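Local structure of DnaJ homolog subfamily C member 10 (Mus musculus, 3APQ) at residues V54-D59 / C154-M159; I100-R105 / E115-N120; R137-E142 / E191-F196; L172-S177 / M198-S203. The protein acts as a disulfide reductase of the endoplasmic reticulum in protein folding and in the degradation of misfolded proteins, seen here as its J domain and first thioredoxin domain. All coordinates share one frame; numbering follows the deposited sequence.

Interaction 1 (V54-D59 / C154-M159); sequences VLKDED and CGDDRM. Unlike the reference sequence in segment 54-59: Asp-59 (reference His).
Lys-56 NZ reaches Asp-156 OD1 at 3.4 Å, a salt bridge whose hydrogen bond is weak. The second carboxylate oxygen takes little part: Asp-156 OD2 stands 4.1 Å from Lys-56 NZ. The ammonium comes from above the carboxylate plane, nearly as close to the carbon as to the oxygen, since Lys-56 NZ and Asp-156 CG are 3.6 Å apart. That approach suits attraction between charges better than a straight N-H to lone-pair bond. Lys-56 starts with CG wedged between its backbone N and carbonyl carbon (chi1 78°), runs nearly extended through the next two torsions, and bends at CE (chi4 66°) to turn NZ onto the acid. Of the lysine chain, CE follows NZ most nearly, with Lys-56 CE 4.0 Å from Asp-156 OD1. The contact buries just 84 Å² and lies at the surface, so solvent probably screens much of the attraction. On both sides the backbone nearby is pinned by an N-cap: Asp-57 OD2 bonds Leu-60 N, and Asp-157 OD1 bonds Leu-160 N. Each aspartate follows directly after a residue of the bridge, which places the bridge at two helix starts. Cys-154, joined to Cys-161 in a disulfide, ties the 154-159 turn to the body of helix 158-163. The bridge thus links the J domain, at the turn between helix 41-55 and helix 58-67, to the thioredoxin domain, where strand 148-153 gives way to helix 158-163.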
# COMPACT_ATOMS: atom_id res chain seq x y z
N VAL A 54 -14.48 0.51 -3.40
CA VAL A 54 -14.77 1.88 -3.81
C VAL A 54 -13.89 2.86 -2.99
O VAL A 54 -13.21 3.74 -3.54
CB VAL A 54 -16.27 2.20 -3.72
CG1 VAL A 54 -16.48 3.77 -3.73
CG2 VAL A 54 -17.03 1.48 -4.87
N LEU A 55 -13.83 2.65 -1.69
CA LEU A 55 -13.15 3.59 -0.80
C LEU A 55 -11.65 3.53 -1.02
O LEU A 55 -10.98 4.54 -0.86
CB LEU A 55 -13.51 3.32 0.65
CG LEU A 55 -14.94 3.54 1.07
CD1 LEU A 55 -15.01 3.26 2.59
CD2 LEU A 55 -15.39 4.97 0.70
N LYS A 56 -11.12 2.38 -1.43
CA LYS A 56 -9.68 2.25 -1.66
C LYS A 56 -9.15 3.07 -2.82
O LYS A 56 -7.97 3.30 -2.90
CB LYS A 56 -9.24 0.77 -1.89
CG LYS A 56 -9.54 0.21 -3.27
CD LYS A 56 -8.98 -1.22 -3.41
CE LYS A 56 -8.62 -1.60 -4.84
NZ LYS A 56 -7.48 -0.86 -5.51
N ASP A 57 -10.01 3.49 -3.73
CA ASP A 57 -9.53 4.16 -4.93
C ASP A 57 -9.86 5.64 -4.81
O ASP A 57 -11.01 5.99 -4.57
CB ASP A 57 -10.27 3.56 -6.12
CG ASP A 57 -9.93 4.25 -7.42
OD1 ASP A 57 -9.24 3.60 -8.21
OD2 ASP A 57 -10.35 5.40 -7.68
N GLU A 58 -8.86 6.51 -4.99
CA GLU A 58 -9.13 7.95 -4.78
C GLU A 58 -10.25 8.52 -5.64
O GLU A 58 -11.10 9.26 -5.11
CB GLU A 58 -7.89 8.83 -4.92
CG GLU A 58 -8.32 10.34 -5.01
CD GLU A 58 -7.16 11.30 -5.08
OE1 GLU A 58 -6.48 11.32 -6.14
OE2 GLU A 58 -6.94 12.03 -4.08
N ASP A 59 -10.26 8.20 -6.93
CA ASP A 59 -11.31 8.71 -7.83
C ASP A 59 -12.70 8.22 -7.44
O ASP A 59 -13.67 8.98 -7.44
CB ASP A 59 -11.03 8.29 -9.29
CG ASP A 59 -9.95 9.12 -9.92
OD1 ASP A 59 -10.29 9.97 -10.77
OD2 ASP A 59 -8.76 8.93 -9.55
N CYS A 154 2.08 -2.11 -6.13
CA CYS A 154 1.76 -2.18 -7.56
C CYS A 154 0.51 -2.97 -7.87
O CYS A 154 -0.05 -2.76 -8.95
CB CYS A 154 2.92 -2.71 -8.39
SG CYS A 154 4.39 -1.70 -8.18
N GLY A 155 0.06 -3.84 -6.98
CA GLY A 155 -1.25 -4.50 -7.19
C GLY A 155 -2.39 -3.53 -7.25
O GLY A 155 -3.35 -3.70 -8.03
N ASP A 156 -2.30 -2.49 -6.45
CA ASP A 156 -3.33 -1.45 -6.44
C ASP A 156 -3.19 -0.35 -7.51
O ASP A 156 -4.17 0.35 -7.76
CB ASP A 156 -3.42 -0.84 -5.05
CG ASP A 156 -4.25 -1.70 -4.07
OD1 ASP A 156 -4.84 -2.74 -4.47
OD2 ASP A 156 -4.29 -1.33 -2.90
N ASP A 157 -2.01 -0.18 -8.12
CA ASP A 157 -1.85 0.78 -9.22
C ASP A 157 -0.77 0.37 -10.22
O ASP A 157 0.38 0.81 -10.13
CB ASP A 157 -1.52 2.14 -8.66
CG ASP A 157 -1.70 3.28 -9.69
OD1 ASP A 157 -1.69 3.03 -10.91
OD2 ASP A 157 -1.80 4.43 -9.25
N ARG A 158 -1.17 -0.45 -11.18
CA ARG A 158 -0.20 -1.06 -12.09
C ARG A 158 0.43 -0.02 -12.96
O ARG A 158 1.62 -0.11 -13.28
CB ARG A 158 -0.88 -2.12 -12.98
CG ARG A 158 -1.38 -3.29 -12.15
CD ARG A 158 -0.28 -4.18 -11.69
NE ARG A 158 -0.78 -5.29 -10.86
CZ ARG A 158 -0.00 -6.12 -10.19
NH1 ARG A 158 1.31 -5.98 -10.21
NH2 ARG A 158 -0.54 -7.10 -9.46
N MET A 159 -0.37 0.98 -13.31
CA MET A 159 0.11 1.96 -14.26
C MET A 159 1.16 2.88 -13.62
O MET A 159 2.17 3.20 -14.28
CB MET A 159 -1.07 2.61 -14.97
CG MET A 159 -1.82 1.56 -15.84
SD MET A 159 -0.91 1.03 -17.32
CE MET A 159 -0.23 -0.56 -16.83

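Interaction 2 (I100-R105 / E115-N120); sequences ITLERR and ELWFVN
The indole of Trp-117 meets Ile-100 at an edge and Leu-102 obliquely, with the six-membered ring doing the touching. Ile-100 CG1 lies near the ring plane, 4.0 Å from Trp-117 CH2, while its CB sits close to the same corner. Leu-102 CD1 is 3.9 Å from Trp-117 CZ3, and the same methyl reaches on to Val-119 CG2 at 4.2 Å. One leucine methyl therefore fills the angle between an aromatic corner and a valine branch. The indole swings toward the 100-105 segment because Trp-117 CG is opposite its own carbonyl carbon (chi1 -83°) and the ring stands almost perpendicular to the CA-CB-CG plane (chi2 89°). The nearest CA atoms, those of Leu-102 and Val-119, are 8.9 Å apart, since strand 148-153 runs between the two strands in the sheet. With helix 104-113 linking them, strands 100-101 and 117-122 form a beta-alpha-beta unit of the thioredoxin fold, and these side chains reach over the middle strand. An alanine at Trp-117 would take away the ring corners against which Ile-100 and Leu-102 rest and would probably leave a gap above the middle strand. Across the two segments the contact is wholly apolar: three carbon-to-carbon meetings, 160 Å² of buried surface and no directional bond, so its hold must come from shape and the exclusion of water.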
# COMPACT_ATOMS: atom_id res chain seq x y z
N ILE A 100 6.14 4.67 4.89
CA ILE A 100 4.89 5.25 4.41
C ILE A 100 4.44 4.52 3.14
O ILE A 100 5.22 4.41 2.19
CB ILE A 100 5.08 6.78 4.09
CG1 ILE A 100 5.68 7.61 5.25
CG2 ILE A 100 3.79 7.40 3.52
CD1 ILE A 100 5.11 7.33 6.62
N THR A 101 3.20 4.00 3.12
CA THR A 101 2.70 3.35 1.91
C THR A 101 2.02 4.42 1.08
O THR A 101 1.08 5.08 1.55
CB THR A 101 1.72 2.24 2.27
OG1 THR A 101 2.45 1.25 2.97
CG2 THR A 101 1.09 1.61 1.02
N LEU A 102 2.54 4.62 -0.13
CA LEU A 102 2.18 5.79 -0.94
C LEU A 102 1.24 5.32 -2.03
O LEU A 102 1.56 4.36 -2.75
CB LEU A 102 3.43 6.37 -1.62
CG LEU A 102 4.46 6.93 -0.62
CD1 LEU A 102 5.87 6.97 -1.33
CD2 LEU A 102 3.99 8.34 -0.16
N GLU A 103 0.12 6.02 -2.17
CA GLU A 103 -0.71 5.91 -3.36
C GLU A 103 -0.30 6.98 -4.39
O GLU A 103 0.51 7.80 -4.07
CB GLU A 103 -2.19 6.00 -2.96
CG GLU A 103 -2.65 4.64 -2.27
CD GLU A 103 -2.51 4.66 -0.71
OE1 GLU A 103 -2.65 5.77 -0.14
OE2 GLU A 103 -2.34 3.60 -0.03
N ARG A 104 -0.87 6.98 -5.60
CA ARG A 104 -0.38 7.89 -6.67
C ARG A 104 -0.20 9.38 -6.27
O ARG A 104 0.87 9.97 -6.49
CB ARG A 104 -1.25 7.77 -7.92
CG ARG A 104 -1.07 8.84 -8.99
CD ARG A 104 0.27 8.73 -9.79
NE ARG A 104 0.29 9.71 -10.90
CZ ARG A 104 -0.24 9.53 -12.13
NH1 ARG A 104 -0.85 8.38 -12.45
NH2 ARG A 104 -0.18 10.50 -13.04
N ARG A 105 -1.22 10.00 -5.65
CA ARG A 105 -1.12 11.47 -5.35
C ARG A 105 0.06 11.73 -4.41
O ARG A 105 0.89 12.64 -4.62
CB ARG A 105 -2.42 11.95 -4.70
CG ARG A 105 -2.47 13.44 -4.40
CD ARG A 105 -3.94 13.88 -4.13
NE ARG A 105 -4.74 13.79 -5.36
CZ ARG A 105 -4.71 14.67 -6.38
NH1 ARG A 105 -3.95 15.77 -6.33
NH2 ARG A 105 -5.48 14.47 -7.45
N GLU A 115 12.49 16.05 -0.88
CA GLU A 115 13.00 15.18 0.19
C GLU A 115 13.55 13.92 -0.43
O GLU A 115 13.09 13.51 -1.51
CB GLU A 115 11.84 14.82 1.09
CG GLU A 115 11.45 15.91 2.04
CD GLU A 115 10.34 15.44 3.01
OE1 GLU A 115 9.17 15.79 2.81
OE2 GLU A 115 10.62 14.70 3.97
N LEU A 116 14.50 13.28 0.22
CA LEU A 116 15.08 12.05 -0.30
C LEU A 116 14.16 10.85 0.09
O LEU A 116 13.90 10.66 1.27
CB LEU A 116 16.48 11.85 0.27
CG LEU A 116 17.17 10.51 -0.06
CD1 LEU A 116 17.40 10.47 -1.57
CD2 LEU A 116 18.49 10.32 0.64
N TRP A 117 13.66 10.12 -0.90
CA TRP A 117 12.75 8.98 -0.64
C TRP A 117 13.34 7.70 -1.18
O TRP A 117 13.79 7.65 -2.36
CB TRP A 117 11.43 9.21 -1.35
CG TRP A 117 10.48 10.07 -0.59
CD1 TRP A 117 10.37 11.45 -0.64
CD2 TRP A 117 9.45 9.62 0.31
NE1 TRP A 117 9.32 11.87 0.17
CE2 TRP A 117 8.76 10.78 0.78
CE3 TRP A 117 9.07 8.36 0.79
CZ2 TRP A 117 7.68 10.70 1.69
CZ3 TRP A 117 7.99 8.29 1.69
CH2 TRP A 117 7.34 9.46 2.15
N PHE A 118 13.27 6.62 -0.42
CA PHE A 118 13.70 5.33 -0.90
C PHE A 118 12.47 4.44 -0.81
O PHE A 118 11.92 4.25 0.30
CB PHE A 118 14.80 4.85 0.05
CG PHE A 118 15.53 3.59 -0.39
CD1 PHE A 118 16.37 2.98 0.52
CD2 PHE A 118 15.47 3.08 -1.71
CE1 PHE A 118 17.12 1.83 0.15
CE2 PHE A 118 16.19 1.95 -2.08
CZ PHE A 118 17.02 1.31 -1.14
N VAL A 119 12.01 4.00 -1.97
CA VAL A 119 10.71 3.36 -2.12
C VAL A 119 10.83 1.90 -2.64
O VAL A 119 11.55 1.61 -3.60
CB VAL A 119 9.83 4.18 -3.10
CG1 VAL A 119 8.43 3.49 -3.32
CG2 VAL A 119 9.68 5.60 -2.55
N ASN A 120 10.11 1.02 -1.96
CA ASN A 120 10.00 -0.39 -2.29
C ASN A 120 8.71 -0.57 -3.06
O ASN A 120 7.61 -0.42 -2.47
CB ASN A 120 9.95 -1.20 -0.99
CG ASN A 120 9.67 -2.67 -1.22
OD1 ASN A 120 9.57 -3.13 -2.35
ND2 ASN A 120 9.61 -3.42 -0.12

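Interaction 3 (R137-E142 / E191-F196)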
# COMPACT_ATOMS: atom_id res chain seq x y z
N ARG A 137 11.49 -3.51 6.92
CA ARG A 137 11.01 -2.96 8.20
C ARG A 137 12.17 -2.66 9.17
O ARG A 137 12.17 -1.61 9.81
CB ARG A 137 10.10 -3.97 8.90
CG ARG A 137 8.77 -4.23 8.18
CD ARG A 137 8.03 -5.35 8.91
NE ARG A 137 6.79 -5.57 8.18
CZ ARG A 137 6.46 -6.70 7.58
NH1 ARG A 137 7.24 -7.79 7.73
NH2 ARG A 137 5.33 -6.75 6.86
N GLU A 138 13.14 -3.58 9.27
CA GLU A 138 14.28 -3.40 10.18
C GLU A 138 15.15 -2.22 9.69
O GLU A 138 15.61 -1.38 10.50
CB GLU A 138 15.13 -4.70 10.28
CG GLU A 138 16.40 -4.53 11.17
CD GLU A 138 17.33 -5.77 11.21
OE1 GLU A 138 17.43 -6.50 10.18
OE2 GLU A 138 17.99 -5.96 12.26
N PHE A 139 15.34 -2.15 8.38
CA PHE A 139 16.10 -1.05 7.78
C PHE A 139 15.40 0.29 8.06
O PHE A 139 16.06 1.29 8.45
CB PHE A 139 16.21 -1.34 6.26
CG PHE A 139 16.45 -0.12 5.43
CD1 PHE A 139 17.67 0.53 5.49
CD2 PHE A 139 15.48 0.36 4.58
CE1 PHE A 139 17.89 1.66 4.70
CE2 PHE A 139 15.69 1.49 3.83
CZ PHE A 139 16.92 2.14 3.89
N ALA A 140 14.08 0.34 7.85
CA ALA A 140 13.33 1.59 8.06
C ALA A 140 13.45 2.09 9.50
O ALA A 140 13.55 3.30 9.75
CB ALA A 140 11.80 1.44 7.63
N LYS A 141 13.51 1.18 10.46
CA LYS A 141 13.75 1.61 11.84
C LYS A 141 15.13 2.16 12.03
O LYS A 141 15.32 3.13 12.77
CB LYS A 141 13.61 0.44 12.79
CG LYS A 141 12.19 -0.11 12.79
CD LYS A 141 12.30 -1.49 13.24
CE LYS A 141 11.61 -1.66 14.51
NZ LYS A 141 10.35 -2.23 14.03
N GLU A 142 16.10 1.54 11.37
CA GLU A 142 17.49 1.94 11.60
C GLU A 142 17.79 3.34 11.08
O GLU A 142 18.47 4.13 11.75
CB GLU A 142 18.45 0.91 10.97
CG GLU A 142 19.87 1.32 11.06
CD GLU A 142 20.82 0.15 11.22
OE1 GLU A 142 20.36 -1.02 11.37
OE2 GLU A 142 22.04 0.40 11.17
N GLU A 191 22.31 -4.36 6.13
CA GLU A 191 23.52 -3.50 6.10
C GLU A 191 23.74 -2.90 4.69
O GLU A 191 24.10 -1.71 4.57
CB GLU A 191 24.74 -4.20 6.71
CG GLU A 191 24.41 -4.87 8.07
CD GLU A 191 23.93 -6.38 7.98
OE1 GLU A 191 22.98 -6.83 7.20
OE2 GLU A 191 24.55 -7.14 8.77
N SER A 192 23.45 -3.67 3.65
CA SER A 192 23.53 -3.16 2.28
C SER A 192 22.55 -2.02 2.00
O SER A 192 22.89 -1.04 1.35
CB SER A 192 23.29 -4.28 1.26
OG SER A 192 23.11 -3.77 -0.07
N LEU A 193 21.31 -2.17 2.48
CA LEU A 193 20.28 -1.11 2.33
C LEU A 193 20.71 0.15 3.05
O LEU A 193 20.67 1.25 2.48
CB LEU A 193 18.92 -1.62 2.84
CG LEU A 193 18.31 -2.73 1.96
CD1 LEU A 193 17.12 -3.44 2.71
CD2 LEU A 193 17.73 -2.17 0.64
N VAL A 194 21.20 -0.02 4.28
CA VAL A 194 21.68 1.12 5.10
C VAL A 194 22.83 1.85 4.40
O VAL A 194 22.76 3.06 4.24
CB VAL A 194 22.09 0.71 6.48
CG1 VAL A 194 22.78 1.88 7.20
CG2 VAL A 194 20.85 0.21 7.31
N ALA A 195 23.83 1.09 3.91
CA ALA A 195 25.03 1.66 3.24
C ALA A 195 24.63 2.38 1.95
O ALA A 195 25.16 3.43 1.60
CB ALA A 195 26.02 0.59 2.93
N PHE A 196 23.64 1.83 1.27
CA PHE A 196 23.15 2.49 0.07
C PHE A 196 22.39 3.77 0.39
O PHE A 196 22.62 4.78 -0.26
CB PHE A 196 22.28 1.54 -0.75
CG PHE A 196 21.62 2.16 -1.94
CD1 PHE A 196 22.28 2.26 -3.17
CD2 PHE A 196 20.29 2.55 -1.87
CE1 PHE A 196 21.63 2.80 -4.30
CE2 PHE A 196 19.61 3.09 -2.99
CZ PHE A 196 20.26 3.21 -4.20
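Phe-139 turns CG trans to its backbone N (chi1 157°), which carries the ring out toward helix 190-202 and under Leu-193. Leu-193 places CB over one ring face in a CH-pi contact, 3.9 Å from the ring centroid and nearest the rim at Phe-139 CD1, 3.6 Å away. Farther round the ring, Phe-139 CE1 comes within 3.6 Å of Leu-193 O. At the ring edge, in its plane, Val-194 CG2 approaches Phe-139 CD1 to 3.7 Å, so two successive residues of one helix hold a face and an edge of the same ring. Val-194 CG2 also meets the acid group of the next turn, with Glu-142 CD 3.9 Å away. The helix segments run broadly the same way, at 40° to each other, and their axes approach to 9.6 Å. Helix 127-142, which follows Cys-126 of the redox-active pair with Cys-129, thereby packs against helix 190-202 on one side of the thioredoxin sheet, where Phe-139 also reaches Ile-149 of strand 148-153. A serine in place of Phe-139 would probably leave Leu-193 CB without its ring face and open a gap between the helices. The chemistry grades outward: an aromatic and aliphatic interior, then at the margin the carboxylate of Glu-142, which forms a long, weak ion pair with Lys-190 while its carbons rest on valine.

Interaction 4 (L172-S177 / M198-S203); sequences LFIFRS and MQHVRS
Ile-174 of strand 171-175 packs on His-200 of helix 190-202, the C-terminal helix that covers one side of the sheet in this thioredoxin fold. The isoleucine presents both of its branches. CG1 extends trans to the backbone N (chi1 -164°) and carries Ile-174 CD1 to within 3.8 Å of His-200 CB; CG2, set between the backbone N and carbonyl carbon, goes to the ring itself. Ile-174 CG2 sits 3.8 Å from the centroid of the His-200 imidazole and 7° off the ring normal, an almost central CH-pi contact. His-200 offers that face because its ring stands upright on the CB-CG bond, and the hydrogen bond from His-200 ND1 to Phe-196 O, one turn back, fixes its rotation. Phe-196 and Val-182 also touch the histidine, bringing it between its own helix and the edge strand 182-183.

Farther along the chain, Arg-176 is bent at both middle torsions and curls its guanidinium toward the end of the helix. There the carbonyls of the last turn point on past the C-terminal end, and their partial negative charge would be expected to favour the arginine, although the separations are long for hydrogen bonds. Arg-176 NH2 is 4.0 Å from His-200 O, which lies near the guanidinium plane at its edge, and 3.8 Å from Ser-203 O, just past the helix.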
# COMPACT_ATOMS: atom_id res chain seq x y z
N LEU A 172 13.46 -1.49 -5.93
CA LEU A 172 13.74 -0.46 -4.93
C LEU A 172 14.46 0.71 -5.60
O LEU A 172 15.50 0.52 -6.25
CB LEU A 172 14.60 -1.00 -3.77
CG LEU A 172 14.33 -2.36 -3.08
CD1 LEU A 172 15.09 -2.61 -1.78
CD2 LEU A 172 12.92 -2.79 -2.91
N PHE A 173 13.90 1.90 -5.47
CA PHE A 173 14.44 3.08 -6.16
C PHE A 173 14.55 4.20 -5.18
O PHE A 173 13.65 4.41 -4.34
CB PHE A 173 13.49 3.54 -7.24
CG PHE A 173 13.55 2.75 -8.52
CD1 PHE A 173 14.50 3.07 -9.52
CD2 PHE A 173 12.65 1.70 -8.77
CE1 PHE A 173 14.55 2.36 -10.75
CE2 PHE A 173 12.69 0.99 -10.00
CZ PHE A 173 13.65 1.31 -10.98
N ILE A 174 15.62 4.97 -5.31
CA ILE A 174 15.74 6.17 -4.49
C ILE A 174 15.47 7.42 -5.35
O ILE A 174 15.89 7.48 -6.53
CB ILE A 174 17.04 6.12 -3.69
CG1 ILE A 174 17.02 7.11 -2.55
CG2 ILE A 174 18.24 6.30 -4.58
CD1 ILE A 174 17.97 6.72 -1.38
N PHE A 175 14.71 8.37 -4.80
CA PHE A 175 14.23 9.53 -5.58
C PHE A 175 14.54 10.82 -4.83
O PHE A 175 14.45 10.89 -3.59
CB PHE A 175 12.68 9.51 -5.72
CG PHE A 175 12.12 8.34 -6.47
CD1 PHE A 175 11.92 8.41 -7.85
CD2 PHE A 175 11.75 7.17 -5.78
CE1 PHE A 175 11.37 7.33 -8.59
CE2 PHE A 175 11.21 6.07 -6.50
CZ PHE A 175 11.04 6.15 -7.93
N ARG A 176 14.88 11.87 -5.57
CA ARG A 176 14.82 13.21 -5.00
C ARG A 176 14.52 14.21 -6.13
O ARG A 176 15.21 14.19 -7.16
CB ARG A 176 16.11 13.59 -4.27
CG ARG A 176 15.95 14.84 -3.37
CD ARG A 176 17.20 15.68 -3.30
NE ARG A 176 18.41 14.90 -3.59
CZ ARG A 176 19.21 14.35 -2.68
NH1 ARG A 176 18.95 14.48 -1.37
NH2 ARG A 176 20.29 13.67 -3.08
N SER A 177 13.50 15.05 -5.94
CA SER A 177 13.20 16.11 -6.89
C SER A 177 14.46 16.69 -7.53
O SER A 177 15.44 17.01 -6.85
CB SER A 177 12.44 17.25 -6.22
OG SER A 177 12.05 18.19 -7.20
N MET A 198 22.52 5.57 3.02
CA MET A 198 23.39 6.55 3.66
C MET A 198 24.33 7.24 2.69
O MET A 198 24.66 8.41 2.88
CB MET A 198 24.20 5.90 4.78
CG MET A 198 23.38 5.57 6.00
SD MET A 198 22.51 6.96 6.70
CE MET A 198 23.96 7.88 7.30
N GLN A 199 24.80 6.56 1.64
CA GLN A 199 25.53 7.36 0.64
C GLN A 199 24.66 8.44 0.01
O GLN A 199 25.12 9.52 -0.25
CB GLN A 199 26.29 6.52 -0.40
CG GLN A 199 25.46 5.90 -1.44
CD GLN A 199 26.25 4.87 -2.23
OE1 GLN A 199 26.58 5.10 -3.38
NE2 GLN A 199 26.56 3.72 -1.61
N HIS A 200 23.37 8.17 -0.18
CA HIS A 200 22.53 9.16 -0.80
C HIS A 200 22.17 10.28 0.18
O HIS A 200 22.03 11.44 -0.22
CB HIS A 200 21.27 8.51 -1.42
CG HIS A 200 21.55 7.83 -2.72
ND1 HIS A 200 21.92 6.51 -2.80
CD2 HIS A 200 21.61 8.31 -3.98
CE1 HIS A 200 22.18 6.20 -4.06
NE2 HIS A 200 21.97 7.27 -4.80
N VAL A 201 22.00 9.93 1.46
CA VAL A 201 21.74 10.93 2.51
C VAL A 201 22.94 11.91 2.57
O VAL A 201 22.73 13.14 2.58
CB VAL A 201 21.54 10.27 3.91
CG1 VAL A 201 21.66 11.31 5.02
CG2 VAL A 201 20.17 9.51 4.00
N ARG A 202 24.15 11.35 2.58
CA ARG A 202 25.42 12.10 2.61
C ARG A 202 25.58 13.04 1.43
O ARG A 202 25.94 14.21 1.61
CB ARG A 202 26.62 11.16 2.59
CG ARG A 202 26.85 10.40 3.86
CD ARG A 202 28.03 9.48 3.63
NE ARG A 202 29.26 10.25 3.58
CZ ARG A 202 29.75 10.89 4.64
NH1 ARG A 202 29.09 10.85 5.80
NH2 ARG A 202 30.88 11.57 4.53
N SER A 203 25.37 12.53 0.22
CA SER A 203 25.30 13.41 -0.94
C SER A 203 24.17 14.32 -0.59
O SER A 203 23.04 13.89 -0.40
CB SER A 203 24.93 12.67 -2.21
OG SER A 203 25.82 11.59 -2.43

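In the fold
From the N terminus, interaction 1 opens at the end of helix 41-55 in the J domain and closes at 154-159 in the thioredoxin domain. Interaction 2 is nested inside that loop, tying strand 100-101 to strand 117-122, and a salt bridge from Glu-58 to Arg-105 joins the two contacts. Interaction 3 begins at 137-142, before interaction 1 closes, and ends at 191-196, so these two cross. Interaction 4 opens at 172-177 and closes at 198-203, crossing interaction 3 but following interactions 1 and 2. Interactions 2 and 4 use neighbouring strands, interactions 3 and 4 share helix 190-202, and Phe-118 packs from strand 117-122 against Phe-139 and Phe-196.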